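NAD-dependent deacetylase 2 (Archaeoglobus fulgidus, PDB 1S7G) catalyses the NAD-dependent removal of acetyl groups from protein lysines, including that of the chromatin protein Alba, yielding nicotinamide and 2''-O-acetyl-ADP-ribose. Local coordinates at the interface of chains A and B. Residues are numbered along the deposited sequence; one frame, centred on the assembly and turned at random. Chains: chain A/B, NAD-dependent deacetylase 2.

The interface of chains A and B. Residues chain A 83, 90, 107-110; chain B 77-78, 83, 108-109.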
loop_
_atom_site.group_PDB
_atom_site.type_symbol
_atom_site.label_atom_id
_atom_site.label_comp_id
_atom_site.label_asym_id
_atom_site.label_seq_id
_atom_site.Cartn_x
_atom_site.Cartn_y
_atom_site.Cartn_z
ATOM N N TYR A 83 -15.767 -4.515 10.401
ATOM C CA TYR A 83 -16.286 -3.171 10.596
ATOM C C TYR A 83 -15.361 -2.353 11.479
ATOM O O TYR A 83 -15.121 -1.182 11.207
ATOM C CB TYR A 83 -17.707 -3.225 11.184
ATOM C CG TYR A 83 -18.737 -3.671 10.166
ATOM C CD1 TYR A 83 -19.451 -4.859 10.335
ATOM C CD2 TYR A 83 -18.954 -2.932 8.995
ATOM C CE1 TYR A 83 -20.352 -5.307 9.364
ATOM C CE2 TYR A 83 -19.851 -3.370 8.017
ATOM C CZ TYR A 83 -20.547 -4.560 8.205
ATOM O OH TYR A 83 -21.419 -5.015 7.232
ATOM N N ARG A 90 -11.505 5.223 9.005
ATOM C CA ARG A 90 -12.263 6.470 9.037
ATOM C C ARG A 90 -11.706 7.420 10.087
ATOM O O ARG A 90 -11.766 8.641 9.925
ATOM C CB ARG A 90 -13.742 6.196 9.328
ATOM C CG ARG A 90 -14.508 5.610 8.149
ATOM C CD ARG A 90 -16.000 5.837 8.319
ATOM N NE ARG A 90 -16.565 5.071 9.430
ATOM C CZ ARG A 90 -16.920 3.790 9.353
ATOM N NH1 ARG A 90 -16.774 3.119 8.213
ATOM N NH2 ARG A 90 -17.427 3.178 10.418
ATOM N N GLN A 107 -13.685 -4.780 1.804
ATOM C CA GLN A 107 -14.219 -3.710 0.971
ATOM C C GLN A 107 -15.708 -3.526 1.255
ATOM O O GLN A 107 -16.182 -2.401 1.414
ATOM C CB GLN A 107 -13.999 -4.014 -0.516
ATOM C CG GLN A 107 -12.529 -4.157 -0.917
ATOM C CD GLN A 107 -12.020 -5.596 -0.824
ATOM O OE1 GLN A 107 -12.282 -6.304 0.145
ATOM N NE2 GLN A 107 -11.280 -6.023 -1.837
ATOM N N ARG A 108 -16.441 -4.632 1.327
ATOM C CA ARG A 108 -17.869 -4.573 1.610
ATOM C C ARG A 108 -18.133 -3.925 2.966
ATOM O O ARG A 108 -19.223 -3.409 3.204
ATOM C CB ARG A 108 -18.481 -5.980 1.567
ATOM C CG ARG A 108 -18.643 -6.515 0.145
ATOM C CD ARG A 108 -19.008 -7.989 0.122
ATOM N NE ARG A 108 -20.296 -8.261 0.754
ATOM C CZ ARG A 108 -20.816 -9.478 0.891
ATOM N NH1 ARG A 108 -21.996 -9.636 1.477
ATOM N NH2 ARG A 108 -20.155 -10.541 0.443
ATOM N N ALA A 109 -17.138 -3.942 3.851
ATOM C CA ALA A 109 -17.301 -3.336 5.168
ATOM C C ALA A 109 -16.869 -1.864 5.195
ATOM O O ALA A 109 -16.980 -1.208 6.225
ATOM C CB ALA A 109 -16.527 -4.127 6.217
ATOM N N GLY A 110 -16.366 -1.349 4.077
ATOM C CA GLY A 110 -15.970 0.051 4.050
ATOM C C GLY A 110 -14.494 0.383 3.875
ATOM O O GLY A 110 -14.144 1.548 3.695
ATOM N N GLU B 77 -24.259 -3.301 -0.411
ATOM C CA GLU B 77 -23.510 -2.566 0.593
ATOM C C GLU B 77 -23.906 -1.092 0.620
ATOM O O GLU B 77 -24.585 -0.601 -0.283
ATOM C CB GLU B 77 -22.003 -2.718 0.326
ATOM C CG GLU B 77 -21.587 -2.473 -1.120
ATOM C CD GLU B 77 -20.124 -2.798 -1.376
ATOM O OE1 GLU B 77 -19.248 -2.099 -0.823
ATOM O OE2 GLU B 77 -19.848 -3.759 -2.129
ATOM N N PRO B 78 -23.507 -0.372 1.676
ATOM C CA PRO B 78 -23.826 1.052 1.802
ATOM C C PRO B 78 -23.200 1.803 0.639
ATOM O O PRO B 78 -22.179 1.373 0.107
ATOM C CB PRO B 78 -23.172 1.435 3.121
ATOM C CG PRO B 78 -23.200 0.174 3.898
ATOM C CD PRO B 78 -22.816 -0.860 2.880
ATOM N N TYR B 83 -22.066 6.522 3.941
ATOM C CA TYR B 83 -20.768 6.778 4.551
ATOM C C TYR B 83 -20.596 8.257 4.885
ATOM O O TYR B 83 -20.030 8.596 5.923
ATOM C CB TYR B 83 -19.634 6.283 3.645
ATOM C CG TYR B 83 -19.508 4.773 3.635
ATOM C CD1 TYR B 83 -19.812 4.033 2.495
ATOM C CD2 TYR B 83 -19.118 4.080 4.783
ATOM C CE1 TYR B 83 -19.735 2.640 2.498
ATOM C CE2 TYR B 83 -19.039 2.686 4.799
ATOM C CZ TYR B 83 -19.350 1.975 3.655
ATOM O OH TYR B 83 -19.286 0.598 3.667
ATOM N N ARG B 108 -24.249 -0.302 9.129
ATOM C CA ARG B 108 -23.087 -0.887 8.478
ATOM C C ARG B 108 -22.113 0.184 8.011
ATOM O O ARG B 108 -20.907 -0.047 7.992
ATOM C CB ARG B 108 -23.522 -1.765 7.308
ATOM C CG ARG B 108 -24.269 -3.000 7.770
ATOM C CD ARG B 108 -24.676 -3.902 6.629
ATOM N NE ARG B 108 -25.250 -5.142 7.141
ATOM C CZ ARG B 108 -25.735 -6.116 6.374
ATOM N NH1 ARG B 108 -26.235 -7.213 6.931
ATOM N NH2 ARG B 108 -25.723 -5.991 5.050
ATOM N N ALA B 109 -22.633 1.356 7.653
ATOM C CA ALA B 109 -21.790 2.457 7.193
ATOM C C ALA B 109 -21.098 3.156 8.357
ATOM O O ALA B 109 -20.205 3.975 8.148
ATOM C CB ALA B 109 -22.611 3.461 6.396
HETATM O O HOH W 1 -18.175 0.350 7.844
#
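Helix 80-90 of each chain faces the end of the other's short helix, 105-108 in chain A and 105-109 in chain B, or the turn just after it, where A:Gly110 has a positive phi of 114°. Tyr83 and Arg108 contribute from both chains but do different things; the whole interface is not an exact two-fold and may not be the biological assembly. Its centre lies about 21 Å from A:His118, the catalytic histidine of sirtuins.

A:Tyr83 holds CG anti to its carbonyl carbon (chi1 -73°), which sends the long flat ring across to B:Arg108. Its CE2 comes to 3.5 Å from B:Arg108 O, while its phenol OH lies 3.5 Å from B:Arg108 CG. Arginine suits this place because its methylenes, extended from CG to NE, give the tyrosine an apolar rail, which the ring crosses obliquely. An alanine in place of A:Tyr83 would remove the ring and hydroxyl and would probably leave the B:Arg108 chain and carbonyl less well packed.

B:Tyr83, with nearly the same torsions, reaches the turn with its hydroxyl, 3.4 Å from A:Gly110 CA. Glycine suits the turn because it readily takes a positive phi, and a side chain here would probably crowd the hydroxyl. A:Arg90, bent at chi3, crosses this tyrosine at about a right angle. Its planar cation suits two partners: B:Ala109 O sits over the centre of one face, 3.4 Å above the plane, where the charge would probably attract it, and an edge N-H serves a water.

B:Glu77 is poorly ordered; its carboxylate lies near A:Arg108 without forming a salt bridge, at most a long-range attraction.

In this patch that water links the two chains. A:Arg90 NH1 meets it at 3.1 Å with a fairly straight N-H (163°), and the water joins A:Ala109 O to the other chain, lying 2.8 Å from B:Arg108 O.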